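Local coordinates for protein alpha-1,2-mannosidase (Bacteroides thetaiotaomicron, PDB 2WW2) that hydrolyses alpha-mannosidic bonds with inversion of configuration, as a calcium-dependent glycoside hydrolase of family GH92 from a human gut symbiont, at residues 453-458 with 472-477; 479-484 with 526-531; 78-83 with 167-172. One frame throughout, in Å; residues are numbered along the deposited sequence.

Interaction 1: 453-458 with 472-477; sequences YADWCI and DQYYQK
A helical hairpin in the catalytic domain, whose fold is of the six-hairpin glycosidase type, sets D455, W456 and I458 of helix 444-465 against Y474, Y475 and K477 on the returning helix 468-475 and just past it. The backbones come nearest at D455 and Y474, whose CA atoms are 5.5 Å apart. I458 and D455, one helical turn apart, both meet the Y474 ring. I458 CG2, anti to the backbone N of its residue, sits 3.7 Å above the ring centre, only 8° off the normal, a CH-pi contact. D455 OD1 comes to the same ring at its edge, in plane, 3.4 Å from Y474 CE1. This carboxylate is gripped at both oxygens: OD1 by R424 in a salt bridge and by a water, OD2 by the hydroxyl of Y430. The Y474 hydroxyl is hydrogen-bonded to that of T412 of helix 401-413. W456 and Y475 meet more lightly, CD1 of the indole to CE1 of the phenol at 4.1 Å, while their polar ends turn to Y733 and E463 respectively. K477 passes D455 with its aliphatic part, CD lying 3.5 Å from D455 OD2. Its extended chain carries NZ onward to a salt bridge with D431, so the two opposite charges of this pair stay apart, with K477 NZ 4.9 Å from D455 OD2, though their opposite charges would probably still attract at this distance. One water joins them instead, donating to D455 OD1 at 3.0 Å and accepting from K477 NZ at 2.7 Å.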
ATOM      1  N   TYR A 453      28.404  -2.487 -16.916  1.00  8.71           N
ATOM      2  CA  TYR A 453      28.019  -1.842 -18.175  1.00  8.88           C
ATOM      3  C   TYR A 453      29.142  -0.968 -18.761  1.00  9.29           C
ATOM      4  O   TYR A 453      29.442  -1.030 -19.975  1.00  9.71           O
ATOM      5  CB  TYR A 453      26.755  -0.993 -17.963  1.00  8.83           C
ATOM      6  CG  TYR A 453      26.465  -0.062 -19.139  1.00  8.95           C
ATOM      7  CD1 TYR A 453      26.115  -0.567 -20.382  1.00  8.95           C
ATOM      8  CD2 TYR A 453      26.553   1.331 -18.992  1.00  7.23           C
ATOM      9  CE1 TYR A 453      25.848   0.285 -21.455  1.00  9.05           C
ATOM     10  CE2 TYR A 453      26.301   2.180 -20.052  1.00  7.43           C
ATOM     11  CZ  TYR A 453      25.940   1.655 -21.275  1.00  7.92           C
ATOM     12  OH  TYR A 453      25.702   2.493 -22.328  1.00  8.66           O
ATOM     13  N   ALA A 454      29.757  -0.143 -17.921  1.00  8.55           N
ATOM     14  CA  ALA A 454      30.830   0.721 -18.401  1.00  8.45           C
ATOM     15  C   ALA A 454      31.993  -0.142 -18.886  1.00  8.39           C
ATOM     16  O   ALA A 454      32.654   0.182 -19.868  1.00  8.27           O
ATOM     17  CB  ALA A 454      31.310   1.678 -17.286  1.00  8.08           C
ATOM     18  N   ASP A 455      32.249  -1.240 -18.191  1.00  7.25           N
ATOM     19  CA  ASP A 455      33.332  -2.112 -18.609  1.00  7.97           C
ATOM     20  C   ASP A 455      33.011  -2.772 -19.957  1.00  7.71           C
ATOM     21  O   ASP A 455      33.897  -2.943 -20.804  1.00  7.79           O
ATOM     22  CB  ASP A 455      33.627  -3.155 -17.525  1.00  7.83           C
ATOM     23  CG  ASP A 455      34.269  -2.538 -16.296  1.00 10.80           C
ATOM     24  OD1 ASP A 455      34.930  -1.473 -16.447  1.00 13.21           O
ATOM     25  OD2 ASP A 455      34.136  -3.114 -15.186  1.00 13.18           O
ATOM     26  N   TRP A 456      31.755  -3.159 -20.154  1.00  7.23           N
ATOM     27  CA  TRP A 456      31.336  -3.647 -21.476  1.00  7.38           C
ATOM     28  C   TRP A 456      31.594  -2.554 -22.539  1.00  7.10           C
ATOM     29  O   TRP A 456      32.131  -2.839 -23.619  1.00  6.62           O
ATOM     30  CB  TRP A 456      29.865  -4.110 -21.445  1.00  7.09           C
ATOM     31  CG  TRP A 456      29.318  -4.432 -22.797  1.00  8.25           C
ATOM     32  CD1 TRP A 456      29.352  -5.643 -23.439  1.00  7.08           C
ATOM     33  CD2 TRP A 456      28.666  -3.523 -23.686  1.00  7.97           C
ATOM     34  NE1 TRP A 456      28.758  -5.540 -24.682  1.00  8.43           N
ATOM     35  CE2 TRP A 456      28.320  -4.249 -24.851  1.00  8.36           C
ATOM     36  CE3 TRP A 456      28.320  -2.171 -23.602  1.00  8.19           C
ATOM     37  CZ2 TRP A 456      27.664  -3.662 -25.928  1.00  7.01           C
ATOM     38  CZ3 TRP A 456      27.663  -1.587 -24.671  1.00  8.07           C
ATOM     39  CH2 TRP A 456      27.351  -2.331 -25.826  1.00 10.16           C
ATOM     40  N   CYS A 457      31.252  -1.296 -22.243  1.00  6.86           N
ATOM     41  CA  CYS A 457      31.513  -0.215 -23.225  1.00  7.28           C
ATOM     42  C   CYS A 457      33.004  -0.114 -23.562  1.00  7.39           C
ATOM     43  O   CYS A 457      33.376   0.063 -24.722  1.00  7.51           O
ATOM     44  CB  CYS A 457      31.056   1.154 -22.708  1.00  7.13           C
ATOM     45  SG  CYS A 457      29.291   1.325 -22.575  1.00  9.68           S
ATOM     46  N   ILE A 458      33.858  -0.204 -22.545  1.00  6.74           N
ATOM     47  CA  ILE A 458      35.301  -0.092 -22.783  1.00  6.76           C
ATOM     48  C   ILE A 458      35.804  -1.270 -23.604  1.00  7.19           C
ATOM     49  O   ILE A 458      36.663  -1.101 -24.486  1.00  7.08           O
ATOM     50  CB  ILE A 458      36.105   0.046 -21.466  1.00  6.82           C
ATOM     51  CG1 ILE A 458      35.772   1.397 -20.818  1.00  7.29           C
ATOM     52  CG2 ILE A 458      37.630  -0.094 -21.727  1.00  5.75           C
ATOM     53  CD1 ILE A 458      36.271   1.511 -19.344  1.00  9.47           C
ATOM     54  N   ASP A 472      39.443  -8.143 -24.313  1.00 10.72           N
ATOM     55  CA  ASP A 472      39.173  -9.359 -23.547  1.00 11.68           C
ATOM     56  C   ASP A 472      39.282  -9.122 -22.029  1.00 11.75           C
ATOM     57  O   ASP A 472      38.505  -9.670 -21.257  1.00 12.31           O
ATOM     58  CB  ASP A 472      40.078 -10.521 -24.013  1.00 12.02           C
ATOM     59  CG  ASP A 472      39.845 -10.898 -25.491  1.00 13.55           C
ATOM     60  OD1 ASP A 472      38.801 -10.527 -26.079  1.00 16.51           O
ATOM     61  OD2 ASP A 472      40.709 -11.568 -26.069  1.00 16.87           O
ATOM     62  N   GLN A 473      40.216  -8.283 -21.592  1.00 12.12           N
ATOM     63  CA  GLN A 473      40.285  -7.938 -20.159  1.00 12.88           C
ATOM     64  C   GLN A 473      38.954  -7.353 -19.676  1.00 12.00           C
ATOM     65  O   GLN A 473      38.483  -7.648 -18.573  1.00 12.06           O
ATOM     66  CB  GLN A 473      41.376  -6.915 -19.881  1.00 12.50           C
ATOM     67  CG  GLN A 473      42.784  -7.461 -19.858  1.00 17.69           C
ATOM     68  CD  GLN A 473      43.796  -6.339 -19.804  1.00 20.82           C
ATOM     69  OE1 GLN A 473      44.711  -6.270 -20.627  1.00 26.62           O
ATOM     70  NE2 GLN A 473      43.616  -5.432 -18.859  1.00 22.19           N
ATOM     71  N   TYR A 474      38.364  -6.495 -20.501  1.00 11.22           N
ATOM     72  CA  TYR A 474      37.165  -5.793 -20.099  1.00 10.46           C
ATOM     73  C   TYR A 474      35.899  -6.611 -20.313  1.00 10.14           C
ATOM     74  O   TYR A 474      34.965  -6.518 -19.517  1.00  9.74           O
ATOM     75  CB  TYR A 474      37.101  -4.384 -20.731  1.00 10.68           C
ATOM     76  CG  TYR A 474      37.873  -3.387 -19.895  1.00 10.85           C
ATOM     77  CD1 TYR A 474      37.230  -2.637 -18.914  1.00 12.39           C
ATOM     78  CD2 TYR A 474      39.253  -3.229 -20.052  1.00  9.28           C
ATOM     79  CE1 TYR A 474      37.928  -1.750 -18.116  1.00 11.65           C
ATOM     80  CE2 TYR A 474      39.962  -2.345 -19.249  1.00 11.95           C
ATOM     81  CZ  TYR A 474      39.290  -1.621 -18.281  1.00 11.80           C
ATOM     82  OH  TYR A 474      39.973  -0.732 -17.492  1.00 13.15           O
ATOM     83  N   TYR A 475      35.867  -7.416 -21.374  1.00  9.56           N
ATOM     84  CA  TYR A 475      34.754  -8.331 -21.591  1.00  9.96           C
ATOM     85  C   TYR A 475      34.626  -9.307 -20.420  1.00 10.40           C
ATOM     86  O   TYR A 475      33.521  -9.734 -20.078  1.00 10.23           O
ATOM     87  CB  TYR A 475      34.907  -9.092 -22.920  1.00 10.24           C
ATOM     88  CG  TYR A 475      34.426  -8.313 -24.141  1.00 10.53           C
ATOM     89  CD1 TYR A 475      33.152  -7.760 -24.169  1.00 11.00           C
ATOM     90  CD2 TYR A 475      35.230  -8.180 -25.276  1.00 11.80           C
ATOM     91  CE1 TYR A 475      32.692  -7.074 -25.282  1.00 12.07           C
ATOM     92  CE2 TYR A 475      34.784  -7.486 -26.394  1.00 10.34           C
ATOM     93  CZ  TYR A 475      33.515  -6.948 -26.394  1.00 11.70           C
ATOM     94  OH  TYR A 475      33.054  -6.253 -27.485  1.00 14.53           O
ATOM     95  N   GLN A 476      35.751  -9.627 -19.786  1.00 10.41           N
ATOM     96  CA  GLN A 476      35.716 -10.493 -18.605  1.00 11.03           C
ATOM     97  C   GLN A 476      34.932  -9.872 -17.455  1.00 11.11           C
ATOM     98  O   GLN A 476      34.462 -10.586 -16.575  1.00 11.93           O
ATOM     99  CB  GLN A 476      37.129 -10.861 -18.138  1.00 11.07           C
ATOM    100  N   LYS A 477      34.771  -8.550 -17.454  1.00 11.38           N
ATOM    101  CA  LYS A 477      34.036  -7.892 -16.371  1.00 11.46           C
ATOM    102  C   LYS A 477      32.571  -7.607 -16.727  1.00 11.68           C
ATOM    103  O   LYS A 477      31.741  -7.354 -15.841  1.00 12.51           O
ATOM    104  CB  LYS A 477      34.743  -6.598 -15.956  1.00 12.07           C
ATOM    105  CG  LYS A 477      36.237  -6.758 -15.638  1.00 12.33           C
ATOM    106  CD  LYS A 477      36.852  -5.365 -15.387  1.00 13.88           C
ATOM    107  CE  LYS A 477      38.382  -5.390 -15.380  1.00 18.63           C
ATOM    108  NZ  LYS A 477      38.917  -4.163 -14.729  1.00 20.28           N
TER
HETATM  109  O   HOH W   1      37.422  -1.861 -14.887  1.00 14.02           O

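Interaction 2: 479-484 with 526-531; sequences PNYRNL and VFHDPE
The 3-10 turn at residues 480-483 and the type I beta turn from V526 to D529 face each other across Y481 and V526, whose CA atoms are 7.3 Å apart. Y481 reaches across to the second segment, its CG lodged between the backbone N and the carbonyl carbon (chi1 65°). V526 CG1 lies over the centre of the ring, 3.5 Å from the centroid, in a CH-pi contact. R482 CG covers the opposite face near the rim, so the ring is held between two aliphatic groups. At the edge, Y481 OH donates a 2.6 Å hydrogen bond to D529 OD2, arriving 56° out of the carboxylate plane. The same hydroxyl lies 3.3 Å above the R482 guanidinium plane, over its centre. R482 NH2 makes a long salt bridge to D529 OD2 at 3.9 Å, by charge alone, and a second one to E535. D529 OD1 is engaged separately, as the N-cap of the helix through G532 N, and with S736 N. A phenylalanine in place of Y481 would probably leave D529 OD2 without its hydroxyl donor, and take the hydroxyl from over the R482 guanidinium. The H528 ring stands nearly perpendicular to the phenol, 87° between planes, and its NE2 bonds A478 O. Helix 444-465 adds L449 beside Y481, and helix 530-537 supplies L536 to Y481 and R482 and L533 to V526, so both helices touch this contact, 530-537 being the one that D529 opens.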
ATOM      1  N   PRO A 479      30.129  -9.478 -17.478  1.00 10.75           N
ATOM      2  CA  PRO A 479      29.135 -10.295 -16.778  1.00 10.56           C
ATOM      3  C   PRO A 479      29.164 -10.167 -15.245  1.00 10.25           C
ATOM      4  O   PRO A 479      28.589 -11.007 -14.565  1.00  9.76           O
ATOM      5  CB  PRO A 479      29.504 -11.746 -17.174  1.00 10.17           C
ATOM      6  CG  PRO A 479      30.836 -11.664 -17.887  1.00 11.51           C
ATOM      7  CD  PRO A 479      31.328 -10.248 -17.860  1.00 10.92           C
ATOM      8  N   ASN A 480      29.837  -9.152 -14.707  1.00 10.55           N
ATOM      9  CA  ASN A 480      29.974  -9.034 -13.257  1.00 10.60           C
ATOM     10  C   ASN A 480      28.613  -8.842 -12.582  1.00 10.94           C
ATOM     11  O   ASN A 480      28.488  -9.089 -11.389  1.00 10.78           O
ATOM     12  CB  ASN A 480      30.931  -7.906 -12.853  1.00 11.14           C
ATOM     13  CG  ASN A 480      32.389  -8.355 -12.815  1.00 11.58           C
ATOM     14  OD1 ASN A 480      32.685  -9.553 -12.842  1.00 10.61           O
ATOM     15  ND2 ASN A 480      33.307  -7.392 -12.731  1.00 12.38           N
ATOM     16  N   TYR A 481      27.604  -8.404 -13.336  1.00 10.28           N
ATOM     17  CA  TYR A 481      26.250  -8.325 -12.779  1.00 10.50           C
ATOM     18  C   TYR A 481      25.814  -9.666 -12.187  1.00 10.94           C
ATOM     19  O   TYR A 481      25.036  -9.718 -11.211  1.00 10.77           O
ATOM     20  CB  TYR A 481      25.221  -7.859 -13.824  1.00  9.92           C
ATOM     21  CG  TYR A 481      25.012  -8.815 -14.976  1.00 10.87           C
ATOM     22  CD1 TYR A 481      24.068  -9.827 -14.894  1.00 11.47           C
ATOM     23  CD2 TYR A 481      25.761  -8.707 -16.147  1.00 10.29           C
ATOM     24  CE1 TYR A 481      23.868 -10.708 -15.943  1.00 11.47           C
ATOM     25  CE2 TYR A 481      25.574  -9.593 -17.216  1.00 10.62           C
ATOM     26  CZ  TYR A 481      24.628 -10.591 -17.097  1.00 11.25           C
ATOM     27  OH  TYR A 481      24.422 -11.472 -18.130  1.00 12.57           O
ATOM     28  N   ARG A 482      26.276 -10.756 -12.794  1.00 11.08           N
ATOM     29  CA  ARG A 482      25.889 -12.084 -12.307  1.00 11.75           C
ATOM     30  C   ARG A 482      26.340 -12.351 -10.874  1.00 11.42           C
ATOM     31  O   ARG A 482      25.788 -13.211 -10.187  1.00 11.48           O
ATOM     32  CB  ARG A 482      26.433 -13.189 -13.225  1.00 12.22           C
ATOM     33  CG  ARG A 482      25.983 -13.101 -14.688  1.00 15.08           C
ATOM     34  CD  ARG A 482      26.537 -14.324 -15.442  1.00 20.29           C
ATOM     35  NE  ARG A 482      26.350 -14.305 -16.895  1.00 26.14           N
ATOM     36  CZ  ARG A 482      25.244 -14.693 -17.547  1.00 29.32           C
ATOM     37  NH1 ARG A 482      24.158 -15.110 -16.894  1.00 27.80           N
ATOM     38  NH2 ARG A 482      25.224 -14.663 -18.880  1.00 30.42           N
ATOM     39  N   ASN A 483      27.365 -11.639 -10.426  1.00 11.05           N
ATOM     40  CA  ASN A 483      27.964 -11.926  -9.147  1.00 10.66           C
ATOM     41  C   ASN A 483      27.083 -11.455  -7.994  1.00 10.75           C
ATOM     42  O   ASN A 483      27.325 -11.813  -6.843  1.00  9.83           O
ATOM     43  CB  ASN A 483      29.349 -11.272  -9.048  1.00 11.03           C
ATOM     44  CG  ASN A 483      30.369 -11.929  -9.953  1.00 13.15           C
ATOM     45  OD1 ASN A 483      30.324 -13.141 -10.167  1.00 14.71           O
ATOM     46  ND2 ASN A 483      31.294 -11.140 -10.491  1.00 13.71           N
ATOM     47  N   LEU A 484      26.061 -10.653  -8.293  1.00  9.98           N
ATOM     48  CA  LEU A 484      25.170 -10.175  -7.234  1.00 10.78           C
ATOM     49  C   LEU A 484      23.729 -10.687  -7.338  1.00 10.99           C
ATOM     50  O   LEU A 484      22.871 -10.337  -6.529  1.00 10.67           O
ATOM     51  CB  LEU A 484      25.194  -8.638  -7.152  1.00 10.01           C
ATOM     52  CG  LEU A 484      26.552  -8.079  -6.711  1.00  9.65           C
ATOM     53  CD1 LEU A 484      26.524  -6.544  -6.681  1.00 10.07           C
ATOM     54  CD2 LEU A 484      26.982  -8.650  -5.366  1.00  9.04           C
ATOM     55  N   VAL A 526      20.640  -4.426 -16.657  1.00 10.64           N
ATOM     56  CA  VAL A 526      21.578  -5.229 -17.437  1.00 11.58           C
ATOM     57  C   VAL A 526      21.245  -5.017 -18.914  1.00 11.77           C
ATOM     58  O   VAL A 526      20.851  -5.938 -19.615  1.00 13.12           O
ATOM     59  CB  VAL A 526      21.478  -6.734 -17.073  1.00 11.25           C
ATOM     60  CG1 VAL A 526      22.657  -7.532 -17.677  1.00 10.58           C
ATOM     61  CG2 VAL A 526      21.461  -6.909 -15.549  1.00 11.13           C
ATOM     62  N   PHE A 527      21.393  -3.798 -19.392  1.00 11.58           N
ATOM     63  CA  PHE A 527      20.954  -3.528 -20.754  1.00 11.65           C
ATOM     64  C   PHE A 527      21.945  -3.958 -21.832  1.00 10.56           C
ATOM     65  O   PHE A 527      21.583  -4.011 -22.989  1.00  9.85           O
ATOM     66  CB  PHE A 527      20.521  -2.069 -20.937  1.00 13.23           C
ATOM     67  CG  PHE A 527      21.067  -1.145 -19.904  1.00 14.29           C
ATOM     68  CD1 PHE A 527      22.292  -0.526 -20.100  1.00 17.41           C
ATOM     69  CD2 PHE A 527      20.362  -0.898 -18.744  1.00 17.02           C
ATOM     70  CE1 PHE A 527      22.801   0.328 -19.146  1.00 17.27           C
ATOM     71  CE2 PHE A 527      20.876  -0.028 -17.765  1.00 18.67           C
ATOM     72  CZ  PHE A 527      22.095   0.578 -17.983  1.00 15.04           C
ATOM     73  N   HIS A 528      23.181  -4.267 -21.447  1.00  9.83           N
ATOM     74  CA  HIS A 528      24.136  -4.854 -22.386  1.00  9.82           C
ATOM     75  C   HIS A 528      23.960  -6.374 -22.517  1.00  9.59           C
ATOM     76  O   HIS A 528      24.602  -7.019 -23.367  1.00  8.90           O
ATOM     77  CB  HIS A 528      25.578  -4.500 -21.993  1.00  9.60           C
ATOM     78  CG  HIS A 528      25.995  -5.027 -20.653  1.00 10.03           C
ATOM     79  ND1 HIS A 528      25.440  -4.588 -19.468  1.00  9.68           N
ATOM     80  CD2 HIS A 528      26.941  -5.939 -20.312  1.00  9.29           C
ATOM     81  CE1 HIS A 528      26.014  -5.215 -18.455  1.00 10.45           C
ATOM     82  NE2 HIS A 528      26.924  -6.050 -18.940  1.00  9.94           N
ATOM     83  N   ASP A 529      23.079  -6.959 -21.704  1.00  9.36           N
ATOM     84  CA  ASP A 529      22.912  -8.417 -21.739  1.00  9.13           C
ATOM     85  C   ASP A 529      21.523  -8.911 -21.287  1.00  9.54           C
ATOM     86  O   ASP A 529      21.415  -9.694 -20.351  1.00  9.67           O
ATOM     87  CB  ASP A 529      24.005  -9.079 -20.884  1.00  9.10           C
ATOM     88  CG  ASP A 529      24.270 -10.524 -21.283  1.00 10.06           C
ATOM     89  OD1 ASP A 529      23.637 -11.016 -22.254  1.00  7.51           O
ATOM     90  OD2 ASP A 529      25.126 -11.168 -20.631  1.00 11.15           O
ATOM     91  N   PRO A 530      20.451  -8.460 -21.955  1.00  9.22           N
ATOM     92  CA  PRO A 530      19.135  -8.971 -21.574  1.00  9.75           C
ATOM     93  C   PRO A 530      19.060 -10.509 -21.623  1.00  9.94           C
ATOM     94  O   PRO A 530      18.399 -11.109 -20.783  1.00  9.75           O
ATOM     95  CB  PRO A 530      18.203  -8.346 -22.616  1.00  9.62           C
ATOM     96  CG  PRO A 530      18.898  -7.055 -23.004  1.00 10.18           C
ATOM     97  CD  PRO A 530      20.375  -7.437 -23.009  1.00  9.64           C
ATOM     98  N   GLU A 531      19.721 -11.140 -22.600  1.00  9.45           N
ATOM     99  CA  GLU A 531      19.676 -12.595 -22.690  1.00 10.56           C
ATOM    100  C   GLU A 531      20.346 -13.218 -21.463  1.00 10.67           C
ATOM    101  O   GLU A 531      19.847 -14.196 -20.902  1.00 11.43           O
ATOM    102  CB  GLU A 531      20.328 -13.091 -23.992  1.00 10.13           C
ATOM    103  CG  GLU A 531      20.315 -14.608 -24.180  1.00 12.54           C
ATOM    104  CD  GLU A 531      18.903 -15.201 -24.303  1.00 14.48           C
ATOM    105  OE1 GLU A 531      17.956 -14.491 -24.725  1.00 14.64           O
ATOM    106  OE2 GLU A 531      18.752 -16.399 -23.986  1.00 14.83           O
TER

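Interaction 3: 78-83 with 167-172; sequences GTFSIM and GATRYN
T169 OG1 donates a 2.7 Å hydrogen bond to T79 O, approaching from above the carbonyl plane, 38° out of it. Its torsion (chi1 170°) sets OG1 anti to the backbone N, while the CG2 branch lies against the backbone of the other segment, 3.8 Å from G78 C. The hydroxyl also has A149 O as a weak partner. The two segments meet again through the main chain, where G78 N donates to Y171 O at 3.2 Å. G78 has a positive phi of 55°, a conformation that favours glycine, and this bend leads toward strand 80-86. T79 and Y171 lie side by side and point the same way, T79 CG2 touching the ring at Y171 CD2, 3.8 Å apart. The T79 hydroxyl is held elsewhere, by Q66 O and R65 NE, whereas the Y171 hydroxyl bonds N173. Past the strand, residues 170-172 are tied by N172 ND2 to R170 O at 2.9 Å. The contact belongs to the N-terminal domain of galactose-mutarotase type, a beta-sandwich. It joins the loop leading into strand 80-86, which pairs with 60-67 and 143-148, to the end of strand 164-169, paired with 154-159 and 182-188, and the residues after it; F80 continues the join by stacking on F184 and touching M186 of strand 182-188.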
ATOM      1  N   GLY A  78      27.216  31.496 -11.092  1.00  8.01           N
ATOM      2  CA  GLY A  78      27.377  32.568 -12.084  1.00  8.15           C
ATOM      3  C   GLY A  78      26.048  33.232 -12.361  1.00  7.98           C
ATOM      4  O   GLY A  78      25.711  33.451 -13.513  1.00  9.33           O
ATOM      5  N   THR A  79      25.298  33.545 -11.307  1.00  7.80           N
ATOM      6  CA  THR A  79      23.913  34.028 -11.458  1.00  7.36           C
ATOM      7  C   THR A  79      23.743  35.452 -10.921  1.00  7.36           C
ATOM      8  O   THR A  79      24.347  35.822  -9.904  1.00  7.45           O
ATOM      9  CB  THR A  79      22.885  33.033 -10.791  1.00  7.44           C
ATOM     10  OG1 THR A  79      21.542  33.462 -11.032  1.00  9.92           O
ATOM     11  CG2 THR A  79      23.103  32.891  -9.280  1.00  7.80           C
ATOM     12  N   PHE A  80      22.944  36.255 -11.633  1.00  6.87           N
ATOM     13  CA  PHE A  80      22.550  37.577 -11.167  1.00  7.02           C
ATOM     14  C   PHE A  80      21.111  37.790 -11.618  1.00  7.02           C
ATOM     15  O   PHE A  80      20.574  36.958 -12.372  1.00  7.37           O
ATOM     16  CB  PHE A  80      23.508  38.674 -11.684  1.00  6.93           C
ATOM     17  CG  PHE A  80      23.396  38.970 -13.153  1.00  7.62           C
ATOM     18  CD1 PHE A  80      22.574  39.996 -13.604  1.00  8.73           C
ATOM     19  CD2 PHE A  80      24.153  38.269 -14.088  1.00  7.24           C
ATOM     20  CE1 PHE A  80      22.471  40.291 -14.965  1.00 10.62           C
ATOM     21  CE2 PHE A  80      24.046  38.574 -15.460  1.00  6.62           C
ATOM     22  CZ  PHE A  80      23.200  39.575 -15.890  1.00  8.72           C
ATOM     23  N   SER A  81      20.443  38.835 -11.134  1.00  6.14           N
ATOM     24  CA  SER A  81      19.058  39.045 -11.582  1.00  6.51           C
ATOM     25  C   SER A  81      18.804  40.500 -11.901  1.00  6.44           C
ATOM     26  O   SER A  81      19.529  41.389 -11.454  1.00  5.82           O
ATOM     27  CB  SER A  81      18.021  38.563 -10.552  1.00  6.98           C
ATOM     28  OG  SER A  81      18.022  39.391  -9.395  1.00  9.71           O
ATOM     29  N   ILE A  82      17.738  40.728 -12.652  1.00  6.54           N
ATOM     30  CA  ILE A  82      17.309  42.062 -13.007  1.00  6.43           C
ATOM     31  C   ILE A  82      15.816  42.105 -12.648  1.00  6.28           C
ATOM     32  O   ILE A  82      15.101  41.152 -12.921  1.00  6.64           O
ATOM     33  CB  ILE A  82      17.470  42.275 -14.528  1.00  6.65           C
ATOM     34  CG1 ILE A  82      18.950  42.408 -14.906  1.00  6.92           C
ATOM     35  CG2 ILE A  82      16.692  43.490 -14.994  1.00  6.59           C
ATOM     36  CD1 ILE A  82      19.196  42.264 -16.412  1.00  8.21           C
ATOM     37  N   MET A  83      15.364  43.182 -12.008  1.00  6.61           N
ATOM     38  CA  MET A  83      13.975  43.273 -11.577  1.00  6.64           C
ATOM     39  C   MET A  83      13.443  44.687 -11.776  1.00  7.52           C
ATOM     40  O   MET A  83      13.828  45.614 -11.073  1.00  7.19           O
ATOM     41  CB  MET A  83      13.829  42.860 -10.098  1.00  7.07           C
ATOM     42  CG  MET A  83      12.382  42.840  -9.636  1.00  6.95           C
ATOM     43  SD  MET A  83      11.359  41.713 -10.632  1.00 10.15           S
ATOM     44  CE  MET A  83       9.839  41.810  -9.698  1.00  6.74           C
ATOM     45  N   GLY A 167      29.305  44.251 -13.717  1.00  8.65           N
ATOM     46  CA  GLY A 167      29.525  43.646 -12.405  1.00  7.94           C
ATOM     47  C   GLY A 167      30.115  42.258 -12.479  1.00  7.83           C
ATOM     48  O   GLY A 167      30.372  41.725 -13.573  1.00  7.20           O
ATOM     49  N   ALA A 168      30.336  41.666 -11.317  1.00  7.27           N
ATOM     50  CA  ALA A 168      30.815  40.301 -11.283  1.00  8.40           C
ATOM     51  C   ALA A 168      30.020  39.564 -10.237  1.00  8.54           C
ATOM     52  O   ALA A 168      29.788  40.086  -9.140  1.00  8.80           O
ATOM     53  CB  ALA A 168      32.307  40.256 -10.956  1.00  8.27           C
ATOM     54  N   THR A 169      29.566  38.364 -10.580  1.00  8.77           N
ATOM     55  CA  THR A 169      28.897  37.525  -9.603  1.00  8.29           C
ATOM     56  C   THR A 169      29.749  36.287  -9.398  1.00  8.15           C
ATOM     57  O   THR A 169      30.251  35.709 -10.361  1.00  8.86           O
ATOM     58  CB  THR A 169      27.467  37.152 -10.058  1.00  8.66           C
ATOM     59  OG1 THR A 169      26.953  36.143  -9.185  1.00  9.46           O
ATOM     60  CG2 THR A 169      27.451  36.641 -11.519  1.00  7.86           C
ATOM     61  N   ARG A 170      29.926  35.880  -8.146  1.00  8.02           N
ATOM     62  CA  ARG A 170      30.783  34.737  -7.848  1.00  8.38           C
ATOM     63  C   ARG A 170      30.058  33.616  -7.090  1.00  8.83           C
ATOM     64  O   ARG A 170      30.657  32.582  -6.768  1.00  8.63           O
ATOM     65  CB  ARG A 170      32.015  35.212  -7.064  1.00  8.30           C
ATOM     66  CG  ARG A 170      32.884  36.152  -7.874  1.00  8.41           C
ATOM     67  CD  ARG A 170      34.153  36.583  -7.101  1.00 11.46           C
ATOM     68  NE  ARG A 170      34.915  37.554  -7.878  1.00 12.27           N
ATOM     69  CZ  ARG A 170      34.623  38.853  -7.937  1.00 14.31           C
ATOM     70  NH1 ARG A 170      33.591  39.344  -7.256  1.00 13.42           N
ATOM     71  NH2 ARG A 170      35.366  39.669  -8.675  1.00 15.29           N
ATOM     72  N   TYR A 171      28.774  33.823  -6.806  1.00  8.38           N
ATOM     73  CA  TYR A 171      27.988  32.812  -6.121  1.00  9.08           C
ATOM     74  C   TYR A 171      28.130  31.465  -6.821  1.00  9.15           C
ATOM     75  O   TYR A 171      28.127  31.386  -8.058  1.00  8.94           O
ATOM     76  CB  TYR A 171      26.510  33.205  -6.081  1.00  9.16           C
ATOM     77  CG  TYR A 171      25.606  32.118  -5.521  1.00  9.46           C
ATOM     78  CD1 TYR A 171      25.415  31.980  -4.149  1.00  9.74           C
ATOM     79  CD2 TYR A 171      24.936  31.236  -6.371  1.00 10.51           C
ATOM     80  CE1 TYR A 171      24.577  30.983  -3.641  1.00 11.20           C
ATOM     81  CE2 TYR A 171      24.102  30.231  -5.876  1.00  9.19           C
ATOM     82  CZ  TYR A 171      23.923  30.127  -4.506  1.00  9.09           C
ATOM     83  OH  TYR A 171      23.107  29.156  -4.021  1.00 10.65           O
ATOM     84  N   ASN A 172      28.264  30.406  -6.029  1.00  8.53           N
ATOM     85  CA  ASN A 172      28.348  29.060  -6.597  1.00  9.27           C
ATOM     86  C   ASN A 172      28.080  28.032  -5.503  1.00  9.33           C
ATOM     87  O   ASN A 172      28.024  28.373  -4.310  1.00  8.55           O
ATOM     88  CB  ASN A 172      29.731  28.798  -7.228  1.00  8.24           C
ATOM     89  CG  ASN A 172      30.839  28.788  -6.210  1.00 10.04           C
ATOM     90  OD1 ASN A 172      31.162  27.743  -5.638  1.00 12.12           O
ATOM     91  ND2 ASN A 172      31.459  29.946  -5.990  1.00  9.19           N
TER

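Interactions 1 and 2 are neighbours in the catalytic domain, their centres 11 Å apart. W456 CB packs on H528 CD2 at 3.6 Å, and Y453 meets F527 edge-to-face, so helix 444-465 serves both contacts. Y430 bridges them too, its hydroxyl bonding D455 of the first and N480 of the second. Interaction 3 lies in the N-terminal beta domain, about 44 Å and 46 Å between centres from interactions 1 and 2. In GH92 enzymes the active site is generally found between the two domains; neither sodium site, at S19, Y622, G624 and D627 or at H102 and E105, takes a ligand from the three contacts, which are structural packing within each domain.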